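Local coordinates for phosphate binding protein (Planctomyces limnophilus, PDB 4JWO) that probably binds phosphate as the extracytoplasmic PstS-type receptor of a system that carries the ion across the cytoplasmic membrane, at residues T98-I106 and T113-E123. Sequence-based numbering, arbitrary orientation. Where two conformers were deposited one is given.
Sequences TGGGFKKFI and TGASRPITEKE. With SO4 (sulfate ion), chain B.
The anion site of this PstS-family binding protein lies where the N-terminus of helix 98-106 meets the end of strand 113-115, and Thr98 and Ser116 meet beside it. A sulfate, probably from the crystallisation liquor, occupies the site: Thr98 OG1 donates to its O2 at 2.6 Å, and Thr98 N, in the first turn of the helix, donates to O3. Ser116, modelled in two conformers, donates from OG to the same O2 in the one given. Ser68 and Ser69 supply further bonds. Thr98 OG1 also accepts from Ser116 N (2.9 Å, N-H...O 170°); chi1 of -67° puts this hydroxyl beside its own backbone N, where both can reach the anion, and turns CG2 to the other segment. That methyl sits over the centre of the Arg117 guanidinium, 3.6 Å from CZ.

Arg117 grips Glu123 end-on, NH1 to OE1 at 3.0 Å and NH2 to OE2 at 2.9 Å, while NH1 also donates to Pro118 O. Glu123 OE1 takes a second bond from Thr120 N, and Thr120 OG1 accepts from Glu123 N, completing a capping box at the start of the next helix. Phe102 lies against this pair, its ring plane 12° from the guanidinium's, but the two meet obliquely, NH1 3.6 Å from CE2; Ile119 CG1 covers one ring face, 4.1 Å from the centroid. An alanine in place of Arg117 would probably leave the Glu123 carboxylate without its charge partner and bare the Thr98 methyl and Phe102 CE2.

Deeper in, a water accepts from Thr113 OG1 and donates to Thr98 O and Gly114 O, bridging helix and strand. Within these segments hydroxyl and amide donors meet the sulfate while Arg117 pairs with Glu123, which suggests that Arg117 shapes the wall from the second shell, probably also when phosphate is bound.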
ATOM      1  N   THR A  98      -4.861  -5.397  -8.224  1.00 22.71           N
ATOM      2  CA  THR A  98      -4.797  -4.224  -9.092  1.00 22.93           C
ATOM      3  C   THR A  98      -5.062  -4.628 -10.532  1.00 27.90           C
ATOM      4  O   THR A  98      -5.928  -4.057 -11.190  1.00 27.31           O
ATOM      5  CB  THR A  98      -3.449  -3.498  -9.000  1.00 23.67           C
ATOM      6  OG1 THR A  98      -3.305  -2.913  -7.697  1.00 22.90           O
ATOM      7  CG2 THR A  98      -3.384  -2.393 -10.033  1.00 26.66           C
ATOM      8  N   GLY A  99      -4.325  -5.626 -11.009  1.00 30.92           N
ATOM      9  CA  GLY A  99      -4.475  -6.097 -12.372  1.00 28.21           C
ATOM     10  C   GLY A  99      -5.803  -6.796 -12.581  1.00 28.94           C
ATOM     11  O   GLY A  99      -6.454  -6.617 -13.614  1.00 30.59           O
ATOM     12  N   GLY A 100      -6.203  -7.603 -11.601  1.00 32.21           N
ATOM     13  CA  GLY A 100      -7.487  -8.277 -11.651  1.00 35.23           C
ATOM     14  C   GLY A 100      -8.618  -7.269 -11.672  1.00 30.30           C
ATOM     15  O   GLY A 100      -9.584  -7.427 -12.404  1.00 32.14           O
ATOM     16  N   GLY A 101      -8.486  -6.218 -10.864  1.00 34.21           N
ATOM     17  CA  GLY A 101      -9.473  -5.156 -10.843  1.00 29.00           C
ATOM     18  C   GLY A 101      -9.543  -4.399 -12.160  1.00 31.95           C
ATOM     19  O   GLY A 101     -10.622  -4.067 -12.639  1.00 33.42           O
ATOM     20  N   PHE A 102      -8.385  -4.102 -12.739  1.00 32.97           N
ATOM     21  CA  PHE A 102      -8.360  -3.439 -14.037  1.00 30.85           C
ATOM     22  C   PHE A 102      -8.961  -4.324 -15.132  1.00 33.22           C
ATOM     23  O   PHE A 102      -9.546  -3.819 -16.094  1.00 34.89           O
ATOM     24  CB  PHE A 102      -6.935  -3.018 -14.417  1.00 30.05           C
ATOM     25  CG  PHE A 102      -6.529  -1.666 -13.886  1.00 32.57           C
ATOM     26  CD1 PHE A 102      -7.263  -0.528 -14.194  1.00 35.74           C
ATOM     27  CD2 PHE A 102      -5.391  -1.532 -13.113  1.00 26.76           C
ATOM     28  CE1 PHE A 102      -6.868   0.724 -13.713  1.00 31.92           C
ATOM     29  CE2 PHE A 102      -4.992  -0.283 -12.631  1.00 31.00           C
ATOM     30  CZ  PHE A 102      -5.736   0.838 -12.935  1.00 33.63           C
ATOM     31  N   LYS A 103      -8.811  -5.643 -14.993  1.00 33.62           N
ATOM     32  CA  LYS A 103      -9.354  -6.585 -15.975  1.00 36.04           C
ATOM     33  C   LYS A 103     -10.875  -6.526 -15.992  1.00 37.43           C
ATOM     34  O   LYS A 103     -11.497  -6.591 -17.049  1.00 39.61           O
ATOM     35  CB  LYS A 103      -8.893  -8.020 -15.682  1.00 39.38           C
ATOM     36  CG  LYS A 103      -7.474  -8.360 -16.147  1.00 51.78           C
ATOM     37  CD  LYS A 103      -7.055  -9.761 -15.691  1.00 57.12           C
ATOM     38  CE  LYS A 103      -5.729 -10.194 -16.315  1.00 59.85           C
ATOM     39  NZ  LYS A 103      -5.332 -11.573 -15.880  1.00 62.94           N
ATOM     40  N   LYS A 104     -11.469  -6.420 -14.808  1.00 36.38           N
ATOM     41  CA  LYS A 104     -12.912  -6.276 -14.689  1.00 37.78           C
ATOM     42  C   LYS A 104     -13.356  -4.874 -15.077  1.00 38.04           C
ATOM     43  O   LYS A 104     -14.459  -4.675 -15.574  1.00 39.98           O
ATOM     44  CB  LYS A 104     -13.375  -6.602 -13.268  1.00 38.30           C
ATOM     45  CG  LYS A 104     -13.063  -8.021 -12.817  1.00 44.87           C
ATOM     46  CD  LYS A 104     -14.094  -8.508 -11.806  1.00 56.91           C
ATOM     47  CE  LYS A 104     -13.738  -9.878 -11.252  1.00 59.67           C
ATOM     48  NZ  LYS A 104     -14.788 -10.392 -10.324  1.00 72.46           N
ATOM     49  N   PHE A 105     -12.485  -3.905 -14.829  1.00 36.22           N
ATOM     50  CA  PHE A 105     -12.715  -2.517 -15.204  1.00 36.39           C
ATOM     51  C   PHE A 105     -12.821  -2.416 -16.717  1.00 38.45           C
ATOM     52  O   PHE A 105     -13.740  -1.801 -17.245  1.00 40.06           O
ATOM     53  CB  PHE A 105     -11.540  -1.677 -14.708  1.00 34.13           C
ATOM     54  CG  PHE A 105     -11.771  -0.187 -14.752  1.00 35.44           C
ATOM     55  CD1 PHE A 105     -12.660   0.421 -13.878  1.00 33.94           C
ATOM     56  CD2 PHE A 105     -11.065   0.609 -15.641  1.00 35.49           C
ATOM     57  CE1 PHE A 105     -12.847   1.800 -13.898  1.00 35.48           C
ATOM     58  CE2 PHE A 105     -11.247   1.990 -15.668  1.00 38.07           C
ATOM     59  CZ  PHE A 105     -12.140   2.586 -14.794  1.00 35.47           C
ATOM     60  N   ILE A 106     -11.868  -3.036 -17.404  1.00 38.60           N
ATOM     61  CA  ILE A 106     -11.840  -3.048 -18.865  1.00 40.76           C
ATOM     62  C   ILE A 106     -13.029  -3.837 -19.423  1.00 43.28           C
ATOM     63  O   ILE A 106     -13.602  -3.464 -20.449  1.00 45.39           O
ATOM     64  CB  ILE A 106     -10.499  -3.620 -19.394  1.00 40.58           C
ATOM     65  CG1 ILE A 106      -9.364  -2.632 -19.117  1.00 39.54           C
ATOM     66  CG2 ILE A 106     -10.574  -3.924 -20.885  1.00 43.31           C
ATOM     67  CD1 ILE A 106      -7.985  -3.269 -19.090  1.00 37.89           C
ATOM     68  N   THR A 113     -12.298   1.007  -9.358  1.00 29.10           N
ATOM     69  CA  THR A 113     -11.240   0.055  -9.048  1.00 27.62           C
ATOM     70  C   THR A 113     -10.065   0.709  -8.313  1.00 25.56           C
ATOM     71  O   THR A 113      -9.648   1.824  -8.641  1.00 26.70           O
ATOM     72  CB  THR A 113     -10.798  -0.739 -10.304  1.00 32.63           C
ATOM     73  OG1 THR A 113     -10.029  -1.880  -9.905  1.00 29.81           O
ATOM     74  CG2 THR A 113      -9.997   0.133 -11.260  1.00 30.78           C
ATOM     75  N   GLY A 114      -9.568   0.011  -7.298  1.00 24.34           N
ATOM     76  CA  GLY A 114      -8.458   0.490  -6.481  1.00 23.17           C
ATOM     77  C   GLY A 114      -7.159  -0.081  -7.014  1.00 21.68           C
ATOM     78  O   GLY A 114      -7.093  -1.265  -7.342  1.00 23.03           O
ATOM     79  N   ALA A 115      -6.128   0.752  -7.117  1.00 20.72           N
ATOM     80  CA  ALA A 115      -4.876   0.324  -7.726  1.00 20.30           C
ATOM     81  C   ALA A 115      -3.700   0.698  -6.849  1.00 22.90           C
ATOM     82  O   ALA A 115      -3.648   1.808  -6.319  1.00 21.76           O
ATOM     83  CB  ALA A 115      -4.720   0.954  -9.094  1.00 22.17           C
ATOM     84  N   SER A 116      -2.757  -0.228  -6.701  1.00 21.81           N
ATOM     85  CA  SER A 116      -1.563   0.075  -5.918  0.52 21.22           C
ATOM     86  C   SER A 116      -0.457   0.601  -6.824  1.00 21.60           C
ATOM     87  O   SER A 116       0.660   0.830  -6.385  1.00 19.96           O
ATOM     88  CB  SER A 116      -1.083  -1.155  -5.162  0.52 22.67           C
ATOM     89  OG  SER A 116      -0.651  -2.150  -6.063  0.52 20.66           O
ATOM     90  N   ARG A 117      -0.788   0.805  -8.090  1.00 22.67           N
ATOM     91  CA  ARG A 117       0.130   1.398  -9.051  1.00 23.38           C
ATOM     92  C   ARG A 117      -0.729   2.088 -10.083  1.00 26.20           C
ATOM     93  O   ARG A 117      -1.904   1.751 -10.223  1.00 26.45           O
ATOM     94  CB  ARG A 117       0.958   0.311  -9.737  1.00 26.23           C
ATOM     95  CG  ARG A 117       0.109  -0.790 -10.344  1.00 30.31           C
ATOM     96  CD  ARG A 117       0.765  -1.436 -11.546  1.00 35.30           C
ATOM     97  NE  ARG A 117      -0.019  -2.577 -12.023  1.00 36.74           N
ATOM     98  CZ  ARG A 117      -1.101  -2.472 -12.788  1.00 33.71           C
ATOM     99  NH1 ARG A 117      -1.522  -1.274 -13.171  1.00 29.95           N
ATOM    100  NH2 ARG A 117      -1.761  -3.563 -13.170  1.00 33.34           N
ATOM    101  N   PRO A 118      -0.156   3.042 -10.822  1.00 24.09           N
ATOM    102  CA  PRO A 118      -0.939   3.660 -11.894  1.00 23.31           C
ATOM    103  C   PRO A 118      -1.328   2.635 -12.956  1.00 25.70           C
ATOM    104  O   PRO A 118      -0.627   1.635 -13.148  1.00 25.47           O
ATOM    105  CB  PRO A 118       0.034   4.677 -12.488  1.00 26.66           C
ATOM    106  CG  PRO A 118       1.009   4.960 -11.398  1.00 26.25           C
ATOM    107  CD  PRO A 118       1.178   3.654 -10.690  1.00 23.03           C
ATOM    108  N   ILE A 119      -2.446   2.885 -13.630  1.00 25.23           N
ATOM    109  CA  ILE A 119      -2.840   2.124 -14.805  1.00 29.04           C
ATOM    110  C   ILE A 119      -1.674   2.023 -15.794  1.00 28.99           C
ATOM    111  O   ILE A 119      -0.944   2.994 -15.998  1.00 29.80           O
ATOM    112  CB  ILE A 119      -4.080   2.777 -15.462  1.00 30.52           C
ATOM    113  CG1 ILE A 119      -4.683   1.880 -16.541  1.00 30.17           C
ATOM    114  CG2 ILE A 119      -3.766   4.181 -16.009  1.00 29.62           C
ATOM    115  CD1 ILE A 119      -5.935   2.468 -17.137  1.00 32.34           C
ATOM    116  N   THR A 120      -1.479   0.845 -16.384  1.00 30.35           N
ATOM    117  CA  THR A 120      -0.387   0.659 -17.343  1.00 35.55           C
ATOM    118  C   THR A 120      -0.751   1.213 -18.714  1.00 33.20           C
ATOM    119  O   THR A 120      -1.920   1.463 -19.001  1.00 33.22           O
ATOM    120  CB  THR A 120       0.009  -0.824 -17.510  1.00 31.13           C
ATOM    121  OG1 THR A 120      -1.051  -1.527 -18.167  1.00 33.41           O
ATOM    122  CG2 THR A 120       0.302  -1.466 -16.163  1.00 32.31           C
ATOM    123  N   GLU A 121       0.263   1.406 -19.555  1.00 33.98           N
ATOM    124  CA  GLU A 121       0.035   1.820 -20.931  1.00 36.46           C
ATOM    125  C   GLU A 121      -0.870   0.824 -21.633  1.00 38.14           C
ATOM    126  O   GLU A 121      -1.758   1.219 -22.381  1.00 39.58           O
ATOM    127  CB  GLU A 121       1.352   1.933 -21.696  1.00 38.01           C
ATOM    128  CG  GLU A 121       2.132   3.203 -21.421  1.00 51.24           C
ATOM    129  CD  GLU A 121       3.212   3.441 -22.457  1.00 60.97           C
ATOM    130  OE1 GLU A 121       4.161   4.201 -22.163  1.00 65.98           O
ATOM    131  OE2 GLU A 121       3.108   2.872 -23.567  1.00 68.45           O
ATOM    132  N   LYS A 122      -0.649  -0.466 -21.390  1.00 38.13           N
ATOM    133  CA  LYS A 122      -1.459  -1.495 -22.041  1.00 40.65           C
ATOM    134  C   LYS A 122      -2.893  -1.458 -21.528  1.00 39.10           C
ATOM    135  O   LYS A 122      -3.834  -1.537 -22.312  1.00 40.90           O
ATOM    136  CB  LYS A 122      -0.866  -2.901 -21.870  1.00 42.55           C
ATOM    137  CG  LYS A 122      -1.652  -3.979 -22.615  1.00 51.20           C
ATOM    138  CD  LYS A 122      -1.041  -5.372 -22.470  1.00 57.42           C
ATOM    139  CE  LYS A 122      -1.877  -6.408 -23.222  1.00 62.61           C
ATOM    140  NZ  LYS A 122      -1.351  -7.797 -23.085  1.00 63.82           N
ATOM    141  N   GLU A 123      -3.056  -1.335 -20.212  1.00 36.61           N
ATOM    142  CA  GLU A 123      -4.391  -1.227 -19.635  1.00 35.96           C
ATOM    143  C   GLU A 123      -5.088   0.041 -20.108  1.00 36.62           C
ATOM    144  O   GLU A 123      -6.278   0.031 -20.410  1.00 37.74           O
ATOM    145  CB  GLU A 123      -4.334  -1.277 -18.104  1.00 33.35           C
ATOM    146  CG  GLU A 123      -4.021  -2.648 -17.544  1.00 34.67           C
ATOM    147  CD  GLU A 123      -3.512  -2.599 -16.115  1.00 33.39           C
ATOM    148  OE1 GLU A 123      -3.091  -1.510 -15.659  1.00 29.11           O
ATOM    149  OE2 GLU A 123      -3.534  -3.658 -15.445  1.00 36.20           O
TER
HETATM  150  S   SO4 B 401      -2.128  -5.623  -5.621  1.00 45.02           S
HETATM  151  O1  SO4 B 401      -1.023  -6.038  -4.765  1.00 41.94           O
HETATM  152  O2  SO4 B 401      -2.148  -4.176  -5.784  1.00 49.46           O
HETATM  153  O3  SO4 B 401      -1.945  -6.233  -6.926  1.00 33.74           O
HETATM  154  O4  SO4 B 401      -3.387  -6.051  -4.999  1.00 41.77           O
HETATM  155  O   HOH W   1      -7.336  -1.924 -10.030  1.00 24.74           O
HETATM  156  O   HOH W   2      -4.854  -5.811 -15.997  1.00 33.94           O